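Pseudoazurin (Blue copper protein) (Sinorhizobium meliloti, PDB 3TU6) binds one copper ion in a cupredoxin beta barrel and, as a blue copper protein of the periplasm, probably serves as an electron carrier. Local coordinates at residues M1-R5 and R26-T32; M18-P22 and M77-A81; L100-K104 and F120-E124. Residues are numbered along the deposited sequence.

Interaction 1 of 3, residues M1-R5 and R26-T32; sequences MEEYR and RAQPGDT
Three hydrogen bonds from or to backbone atoms join residues 1-5 to residues 26-32. Glu2 N donates to Asp31 OD1 (2.9 Å, 174°), Thr32 N to Glu2 O (3.1 Å) and Tyr4 N to Thr32 O (2.9 Å). Residues 2-4 and Thr32 are extended (phi -106 to -121°, psi 118 to 163°). Glu3 and Thr32, CA atoms 4.9 Å apart, form a parallel bridge: Thr32 N and O reach Glu2 O and Tyr4 N on either side of Glu3. Before Thr32 the chain reverses in a type II turn from Gln28 to Asp31, closed by Asp31 N to Gln28 O (3.1 Å). Gly30 (phi 101°, psi -12°) takes the third position, where a CB would collide with the preceding carbonyl. Asp31, rotamer m, divides its carboxylate: OD1 receives Glu2 N, while OD2 receives Gln28 N (2.8 Å) and a water (2.7 Å) that also hydrogen-bonds Tyr4 OH (2.6 Å). A second water connects Tyr4 O (2.9 Å) with Thr32 OG1 (2.8 Å). Tyr4, also m, lays CE2 4.0 Å from Ala27 CB and brings its ring edge to Asp31 OD2 (CE2-OD2 3.6 Å). Met1, with chi1 and chi2 t and chi3 p, places CG 3.5 Å from Gly30 O and SD 4.0 Å from Thr32 CG2; Thr32 chi1 is p, and Glu3 CG lies 3.5 Å from Thr32 OG1. Strand 3-9 thus starts pairing with strand 32-36, continued by a backbone hydrogen bond of Tyr4 with Thr34, while Ala27 makes backbone hydrogen bonds to Val93 of strand 89-94 and to Gly95 just after it.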
loop_
_atom_site.group_PDB
_atom_site.type_symbol
_atom_site.label_atom_id
_atom_site.label_comp_id
_atom_site.label_asym_id
_atom_site.label_seq_id
_atom_site.Cartn_x
_atom_site.Cartn_y
_atom_site.Cartn_z
ATOM N N MET A 1 -2.523 1.520 -20.466
ATOM C CA MET A 1 -2.145 0.910 -19.163
ATOM C C MET A 1 -0.713 1.287 -18.802
ATOM O O MET A 1 0.198 1.133 -19.618
ATOM C CB MET A 1 -2.274 -0.614 -19.236
ATOM C CG MET A 1 -1.929 -1.345 -17.937
ATOM S SD MET A 1 -1.969 -3.143 -18.094
ATOM C CE MET A 1 -0.568 -3.428 -19.171
ATOM N N GLU A 2 -0.524 1.779 -17.579
ATOM C CA GLU A 2 0.809 2.017 -17.031
ATOM C C GLU A 2 1.120 0.951 -15.982
ATOM O O GLU A 2 0.230 0.501 -15.257
ATOM C CB GLU A 2 0.906 3.417 -16.416
ATOM C CG GLU A 2 0.526 4.558 -17.363
ATOM C CD GLU A 2 1.325 4.561 -18.657
ATOM O OE1 GLU A 2 2.538 4.270 -18.620
ATOM O OE2 GLU A 2 0.736 4.858 -19.718
ATOM N N GLU A 3 2.387 0.547 -15.920
ATOM C CA GLU A 3 2.838 -0.491 -14.998
ATOM C C GLU A 3 3.825 0.116 -14.015
ATOM O O GLU A 3 4.883 0.605 -14.415
ATOM C CB GLU A 3 3.496 -1.637 -15.772
ATOM C CG GLU A 3 2.613 -2.229 -16.866
ATOM C CD GLU A 3 3.201 -3.479 -17.497
ATOM O OE1 GLU A 3 4.441 -3.577 -17.604
ATOM O OE2 GLU A 3 2.415 -4.365 -17.895
ATOM N N TYR A 4 3.471 0.087 -12.730
ATOM C CA TYR A 4 4.277 0.715 -11.684
ATOM C C TYR A 4 4.977 -0.310 -10.799
ATOM O O TYR A 4 4.616 -1.490 -10.788
ATOM C CB TYR A 4 3.400 1.642 -10.843
ATOM C CG TYR A 4 2.822 2.780 -11.652
ATOM C CD1 TYR A 4 3.643 3.790 -12.142
ATOM C CD2 TYR A 4 1.460 2.837 -11.946
ATOM C CE1 TYR A 4 3.129 4.833 -12.898
ATOM C CE2 TYR A 4 0.934 3.882 -12.703
ATOM C CZ TYR A 4 1.777 4.876 -13.173
ATOM O OH TYR A 4 1.274 5.915 -13.919
ATOM N N ARG A 5 5.986 0.159 -10.067
ATOM C CA ARG A 5 6.802 -0.685 -9.196
ATOM C C ARG A 5 6.821 -0.141 -7.772
ATOM O O ARG A 5 7.002 1.057 -7.565
ATOM C CB ARG A 5 8.241 -0.746 -9.712
ATOM C CG ARG A 5 8.413 -1.426 -11.059
ATOM C CD ARG A 5 8.135 -2.915 -10.976
ATOM N NE ARG A 5 8.730 -3.655 -12.089
ATOM C CZ ARG A 5 10.018 -3.987 -12.188
ATOM N NH1 ARG A 5 10.889 -3.643 -11.240
ATOM N NH2 ARG A 5 10.444 -4.664 -13.249
ATOM N N ARG A 26 0.335 6.695 -7.211
ATOM C CA ARG A 26 -0.802 7.383 -7.822
ATOM C C ARG A 26 -1.038 6.828 -9.222
ATOM O O ARG A 26 -0.317 7.160 -10.163
ATOM C CB ARG A 26 -0.566 8.897 -7.870
ATOM C CG ARG A 26 -0.275 9.542 -6.516
ATOM C CD ARG A 26 -1.381 9.292 -5.492
ATOM N NE ARG A 26 -2.672 9.845 -5.907
ATOM C CZ ARG A 26 -3.177 11.015 -5.507
ATOM N NH1 ARG A 26 -4.365 11.403 -5.956
ATOM N NH2 ARG A 26 -2.516 11.804 -4.663
ATOM N N ALA A 27 -2.052 5.975 -9.343
ATOM C CA ALA A 27 -2.358 5.289 -10.594
ATOM C C ALA A 27 -3.734 5.680 -11.115
ATOM O O ALA A 27 -4.491 6.382 -10.444
ATOM C CB ALA A 27 -2.288 3.785 -10.388
ATOM N N GLN A 28 -4.038 5.222 -12.326
ATOM C CA GLN A 28 -5.356 5.389 -12.927
ATOM C C GLN A 28 -6.029 4.023 -13.037
ATOM O O GLN A 28 -5.343 2.997 -13.025
ATOM C CB GLN A 28 -5.234 6.026 -14.313
ATOM C CG GLN A 28 -4.631 7.425 -14.303
ATOM C CD GLN A 28 -5.453 8.413 -13.496
ATOM O OE1 GLN A 28 -6.682 8.433 -13.580
ATOM N NE2 GLN A 28 -4.778 9.241 -12.710
ATOM N N PRO A 29 -7.372 4.003 -13.137
ATOM C CA PRO A 29 -8.107 2.750 -13.312
ATOM C C PRO A 29 -7.572 1.899 -14.470
ATOM O O PRO A 29 -7.447 2.389 -15.592
ATOM C CB PRO A 29 -9.531 3.226 -13.604
ATOM C CG PRO A 29 -9.641 4.514 -12.882
ATOM C CD PRO A 29 -8.285 5.150 -12.969
ATOM N N GLY A 30 -7.248 0.641 -14.181
ATOM C CA GLY A 30 -6.737 -0.284 -15.193
ATOM C C GLY A 30 -5.232 -0.487 -15.162
ATOM O O GLY A 30 -4.719 -1.396 -15.817
ATOM N N ASP A 31 -4.522 0.354 -14.410
ATOM C CA ASP A 31 -3.070 0.227 -14.255
ATOM C C ASP A 31 -2.722 -0.956 -13.351
ATOM O O ASP A 31 -3.585 -1.479 -12.641
ATOM C CB ASP A 31 -2.468 1.510 -13.665
ATOM C CG ASP A 31 -2.545 2.699 -14.615
ATOM O OD1 ASP A 31 -2.728 2.501 -15.837
ATOM O OD2 ASP A 31 -2.404 3.844 -14.134
ATOM N N THR A 32 -1.456 -1.368 -13.387
ATOM C CA THR A 32 -0.956 -2.439 -12.525
ATOM C C THR A 32 0.193 -1.952 -11.647
ATOM O O THR A 32 0.931 -1.038 -12.021
ATOM C CB THR A 32 -0.456 -3.649 -13.345
ATOM O OG1 THR A 32 0.654 -3.258 -14.162
ATOM C CG2 THR A 32 -1.567 -4.204 -14.224
HETATM O O HOH W 1 3.030 -3.101 -12.618
HETATM O O HOH W 2 -1.160 6.142 -14.687
#

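Interaction 2 of 3, residues M18-P22 and M77-A81. With CU (copper (II) ion), chain B.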
loop_
_atom_site.group_PDB
_atom_site.type_symbol
_atom_site.label_atom_id
_atom_site.label_comp_id
_atom_site.label_asym_id
_atom_site.label_seq_id
_atom_site.Cartn_x
_atom_site.Cartn_y
_atom_site.Cartn_z
ATOM N N MET A 18 11.769 -1.009 7.518
ATOM C CA MET A 18 10.668 -1.840 7.013
ATOM C C MET A 18 9.659 -0.951 6.280
ATOM O O MET A 18 8.701 -0.448 6.880
ATOM C CB MET A 18 9.983 -2.633 8.139
ATOM C CG MET A 18 10.922 -3.379 9.087
ATOM S SD MET A 18 11.966 -4.606 8.277
ATOM C CE MET A 18 13.527 -3.733 8.211
ATOM N N ALA A 19 9.875 -0.758 4.981
ATOM C CA ALA A 19 9.102 0.225 4.226
ATOM C C ALA A 19 8.850 -0.176 2.777
ATOM O O ALA A 19 9.706 -0.781 2.131
ATOM C CB ALA A 19 9.808 1.575 4.272
ATOM N N PHE A 20 7.665 0.171 2.281
ATOM C CA PHE A 20 7.374 0.111 0.854
ATOM C C PHE A 20 7.797 1.437 0.224
ATOM O O PHE A 20 7.466 2.504 0.750
ATOM C CB PHE A 20 5.885 -0.125 0.606
ATOM C CG PHE A 20 5.390 -1.465 1.074
ATOM C CD1 PHE A 20 5.646 -2.614 0.336
ATOM C CD2 PHE A 20 4.648 -1.577 2.244
ATOM C CE1 PHE A 20 5.179 -3.854 0.763
ATOM C CE2 PHE A 20 4.179 -2.812 2.675
ATOM C CZ PHE A 20 4.446 -3.950 1.936
ATOM N N GLU A 21 8.530 1.361 -0.886
ATOM C CA GLU A 21 9.000 2.550 -1.597
ATOM C C GLU A 21 8.591 2.487 -3.069
ATOM O O GLU A 21 9.027 1.592 -3.798
ATOM C CB GLU A 21 10.520 2.681 -1.481
ATOM C CG GLU A 21 11.074 3.968 -2.083
ATOM C CD GLU A 21 12.548 4.165 -1.792
ATOM O OE1 GLU A 21 13.044 3.592 -0.800
ATOM O OE2 GLU A 21 13.210 4.899 -2.555
ATOM N N PRO A 22 7.747 3.438 -3.522
ATOM C CA PRO A 22 7.120 4.552 -2.801
ATOM C C PRO A 22 5.984 4.092 -1.888
ATOM O O PRO A 22 5.362 3.060 -2.142
ATOM C CB PRO A 22 6.583 5.435 -3.928
ATOM C CG PRO A 22 6.320 4.504 -5.027
ATOM C CD PRO A 22 7.383 3.456 -4.950
ATOM N N MET A 77 -5.397 0.199 0.709
ATOM C CA MET A 77 -4.458 0.115 1.828
ATOM C C MET A 77 -3.971 -1.322 1.987
ATOM O O MET A 77 -4.771 -2.233 2.205
ATOM C CB MET A 77 -5.119 0.577 3.128
ATOM C CG MET A 77 -5.648 2.007 3.094
ATOM S SD MET A 77 -4.382 3.263 2.825
ATOM C CE MET A 77 -3.393 3.090 4.312
ATOM N N TYR A 78 -2.658 -1.512 1.874
ATOM C CA TYR A 78 -2.046 -2.839 1.949
ATOM C C TYR A 78 -0.920 -2.855 2.983
ATOM O O TYR A 78 -0.460 -1.800 3.428
ATOM C CB TYR A 78 -1.529 -3.265 0.572
ATOM C CG TYR A 78 -0.368 -2.445 0.052
ATOM C CD1 TYR A 78 0.943 -2.795 0.357
ATOM C CD2 TYR A 78 -0.580 -1.324 -0.748
ATOM C CE1 TYR A 78 2.010 -2.050 -0.107
ATOM C CE2 TYR A 78 0.488 -0.574 -1.228
ATOM C CZ TYR A 78 1.781 -0.944 -0.904
ATOM O OH TYR A 78 2.848 -0.215 -1.371
ATOM N N GLN A 79 -0.476 -4.054 3.353
ATOM C CA GLN A 79 0.493 -4.216 4.434
ATOM C C GLN A 79 1.496 -5.332 4.175
ATOM O O GLN A 79 1.293 -6.176 3.300
ATOM C CB GLN A 79 -0.243 -4.514 5.744
ATOM C CG GLN A 79 -0.978 -5.857 5.757
ATOM C CD GLN A 79 -1.638 -6.156 7.091
ATOM O OE1 GLN A 79 -2.260 -5.287 7.701
ATOM N NE2 GLN A 79 -1.508 -7.397 7.547
ATOM N N CYS A 80 2.576 -5.317 4.952
ATOM C CA CYS A 80 3.482 -6.453 5.074
ATOM C C CYS A 80 3.170 -7.136 6.400
ATOM O O CYS A 80 3.324 -6.529 7.458
ATOM C CB CYS A 80 4.939 -5.989 5.057
ATOM S SG CYS A 80 6.134 -7.298 5.404
ATOM N N ALA A 81 2.734 -8.392 6.344
ATOM C CA ALA A 81 2.292 -9.110 7.545
ATOM C C ALA A 81 3.378 -9.204 8.626
ATOM O O ALA A 81 3.109 -8.910 9.792
ATOM C CB ALA A 81 1.771 -10.502 7.181
HETATM CU CU CU B . 8.135 -6.310 5.558
HETATM O O HOH W 3 2.584 2.199 -2.573
#
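A copper-ligand cysteine packs against Phe20, whose ring face is in turn met by the edge of Tyr78: Cys80 binds the ion through SG at 2.2 Å, while Cys80 CB lies 3.8 Å from Phe20 CZ. His42, His83 and Met88 complete the metal site, giving the two histidines, cysteine and methionine of a type 1 blue copper centre. The CA-to-CB bond of Phe20 points toward 77-81. Its T-shaped stack with Tyr78 has centroids 4.7 Å apart, planes at 72°, and Phe20 CD2 3.6 Å from Tyr78 CE1. The edge of the Phe20 ring meets the backbone, with CE2 3.7 Å from Cys80 N and CZ 4.0 Å from Gln79 C. The backbones stay well apart, the nearest CA atoms, those of Phe20 and Cys80, being 8.7 Å from each other, so side chains fill the gap. Beyond the rings a water spans the segments, 2.9 Å from Pro22 O and 2.7 Å from Tyr78 OH. Side chains from strand 19-27 and from the end of strand 74-79 and the residue after it thus meet in the barrel interior. Val6 and Met8 of strand 3-9 pack on Phe20, and Tyr78 is wedged among Val6, Ile92 of strand 89-94 and Phe35, whose ring it meets edge-to-face.

Interaction 3 of 3, residues L100-K104 and F120-E124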
loop_
_atom_site.group_PDB
_atom_site.type_symbol
_atom_site.label_atom_id
_atom_site.label_comp_id
_atom_site.label_asym_id
_atom_site.label_seq_id
_atom_site.Cartn_x
_atom_site.Cartn_y
_atom_site.Cartn_z
ATOM N N LEU A 100 -11.770 7.396 0.811
ATOM C CA LEU A 100 -10.721 7.853 1.722
ATOM C C LEU A 100 -11.199 7.878 3.175
ATOM O O LEU A 100 -10.445 7.539 4.087
ATOM C CB LEU A 100 -10.223 9.244 1.299
ATOM C CG LEU A 100 -9.003 9.849 2.008
ATOM C CD1 LEU A 100 -9.389 10.463 3.348
ATOM C CD2 LEU A 100 -7.893 8.819 2.188
ATOM N N GLU A 101 -12.452 8.280 3.379
ATOM C CA GLU A 101 -13.049 8.314 4.713
ATOM C C GLU A 101 -13.173 6.906 5.303
ATOM O O GLU A 101 -12.926 6.702 6.492
ATOM C CB GLU A 101 -14.426 8.986 4.662
ATOM C CG GLU A 101 -15.041 9.280 6.030
ATOM C CD GLU A 101 -16.421 9.918 5.944
ATOM O OE1 GLU A 101 -16.886 10.214 4.821
ATOM O OE2 GLU A 101 -17.044 10.123 7.007
ATOM N N ALA A 102 -13.553 5.945 4.463
ATOM C CA ALA A 102 -13.732 4.560 4.898
ATOM C C ALA A 102 -12.410 3.906 5.301
ATOM O O ALA A 102 -12.343 3.220 6.322
ATOM C CB ALA A 102 -14.410 3.746 3.802
ATOM N N VAL A 103 -11.367 4.123 4.502
ATOM C CA VAL A 103 -10.051 3.523 4.769
ATOM C C VAL A 103 -9.356 4.124 5.998
ATOM O O VAL A 103 -8.484 3.488 6.585
ATOM C CB VAL A 103 -9.106 3.618 3.549
ATOM C CG1 VAL A 103 -9.700 2.869 2.360
ATOM C CG2 VAL A 103 -8.813 5.070 3.191
ATOM N N LYS A 104 -9.740 5.341 6.382
ATOM C CA LYS A 104 -9.225 5.955 7.612
ATOM C C LYS A 104 -9.675 5.211 8.871
ATOM O O LYS A 104 -8.972 5.222 9.883
ATOM C CB LYS A 104 -9.648 7.426 7.712
ATOM C CG LYS A 104 -8.741 8.391 6.970
ATOM C CD LYS A 104 -9.241 9.823 7.091
ATOM C CE LYS A 104 -8.189 10.822 6.640
ATOM N NZ LYS A 104 -8.713 12.217 6.607
ATOM N N PHE A 120 -2.049 9.380 4.683
ATOM C CA PHE A 120 -3.258 10.173 4.441
ATOM C C PHE A 120 -2.966 11.668 4.292
ATOM O O PHE A 120 -3.631 12.353 3.515
ATOM C CB PHE A 120 -4.293 9.949 5.550
ATOM C CG PHE A 120 -4.826 8.542 5.611
ATOM C CD1 PHE A 120 -5.356 7.933 4.478
ATOM C CD2 PHE A 120 -4.819 7.830 6.805
ATOM C CE1 PHE A 120 -5.850 6.639 4.530
ATOM C CE2 PHE A 120 -5.311 6.534 6.863
ATOM C CZ PHE A 120 -5.829 5.940 5.724
ATOM N N ALA A 121 -1.979 12.171 5.031
ATOM C CA ALA A 121 -1.533 13.559 4.872
ATOM C C ALA A 121 -0.879 13.767 3.503
ATOM O O ALA A 121 -1.056 14.814 2.876
ATOM C CB ALA A 121 -0.567 13.944 5.984
ATOM N N GLU A 122 -0.135 12.761 3.046
ATOM C CA GLU A 122 0.541 12.810 1.749
ATOM C C GLU A 122 -0.466 12.850 0.597
ATOM O O GLU A 122 -0.289 13.604 -0.359
ATOM C CB GLU A 122 1.481 11.606 1.592
ATOM C CG GLU A 122 2.430 11.690 0.397
ATOM C CD GLU A 122 3.402 10.517 0.317
ATOM O OE1 GLU A 122 3.718 10.087 -0.814
ATOM O OE2 GLU A 122 3.855 10.024 1.373
ATOM N N ILE A 123 -1.519 12.043 0.699
ATOM C CA ILE A 123 -2.566 11.990 -0.325
ATOM C C ILE A 123 -3.398 13.273 -0.348
ATOM O O ILE A 123 -3.667 13.828 -1.413
ATOM C CB ILE A 123 -3.513 10.787 -0.105
ATOM C CG1 ILE A 123 -2.769 9.467 -0.319
ATOM C CG2 ILE A 123 -4.700 10.852 -1.057
ATOM C CD1 ILE A 123 -3.537 8.255 0.164
ATOM N N GLU A 124 -3.802 13.737 0.832
ATOM C CA GLU A 124 -4.692 14.892 0.940
ATOM C C GLU A 124 -3.985 16.213 0.635
ATOM O O GLU A 124 -4.441 16.978 -0.216
ATOM C CB GLU A 124 -5.321 14.952 2.334
ATOM C CG GLU A 124 -6.309 13.829 2.615
ATOM C CD GLU A 124 -6.768 13.806 4.061
ATOM O OE1 GLU A 124 -7.332 14.819 4.524
ATOM O OE2 GLU A 124 -6.567 12.771 4.732
#
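Helix 100-104 and the 120-124 part of helix 112-125 run nearly antiparallel (172°), with their local axes 12.3 Å apart at closest approach. That is too wide for backbones to touch: the nearest CA atoms, of Lys104 and Phe120, are 8.0 Å apart, and side chains fill the space. Phe120 (m) reaches across it. Leu100 CD2 lies 3.5 Å from Phe120 CD1 and Val103 CG2 3.6 Å from Phe120 CE1, while Lys104 covers a ring face in a CH-pi contact, CG sitting 3.8 Å from the Phe120 centroid and only 7° off the normal. The rest of the lysine chain is extended (chi2 to chi4 all t), carrying Lys104 NZ past the ring to a salt bridge with Glu124 OE2 (2.9 Å). Glu124 is one helical turn beyond Phe120, so the same lysine serves both residues. Leu100 CD1, 3.9 Å from Glu124 OE2, lies beside the ion pair. On the barrel side, Val103 and Phe120 both rest on Met77 of strand 74-79, whereas Ile123 touches Val24 of strand 19-27. An antiparallel helix pair laid over one side of the barrel is the C-terminal helical extension characteristic of pseudoazurins, which plastocyanin lacks.

Overall arrangement
Interactions 1 and 2 cross along the chain, their segments alternating, and interaction 3 follows both. Their centres form a wide triangle: about 17 Å between 1 and 2, 19 Å between 1 and 3, 16 Å between 2 and 3. Strand 19-27 contributes to interactions 1 and 2, and its neighbour, strand 3-9, carries residues 1-5; Arg5 O packs 3.6 Å from Pro22 CD. Interactions 2 and 3 touch where Met77 CG lies 3.8 Å from Val103 CB and Met77 CE 4.0 Å from Phe120 CZ; interactions 1 and 3 meet more loosely, Arg26 NH2 being 4.0 Å from Ile123 O. Interaction 2, nearest the chain centre, holds the copper ligand Cys80 against the core residue Phe20.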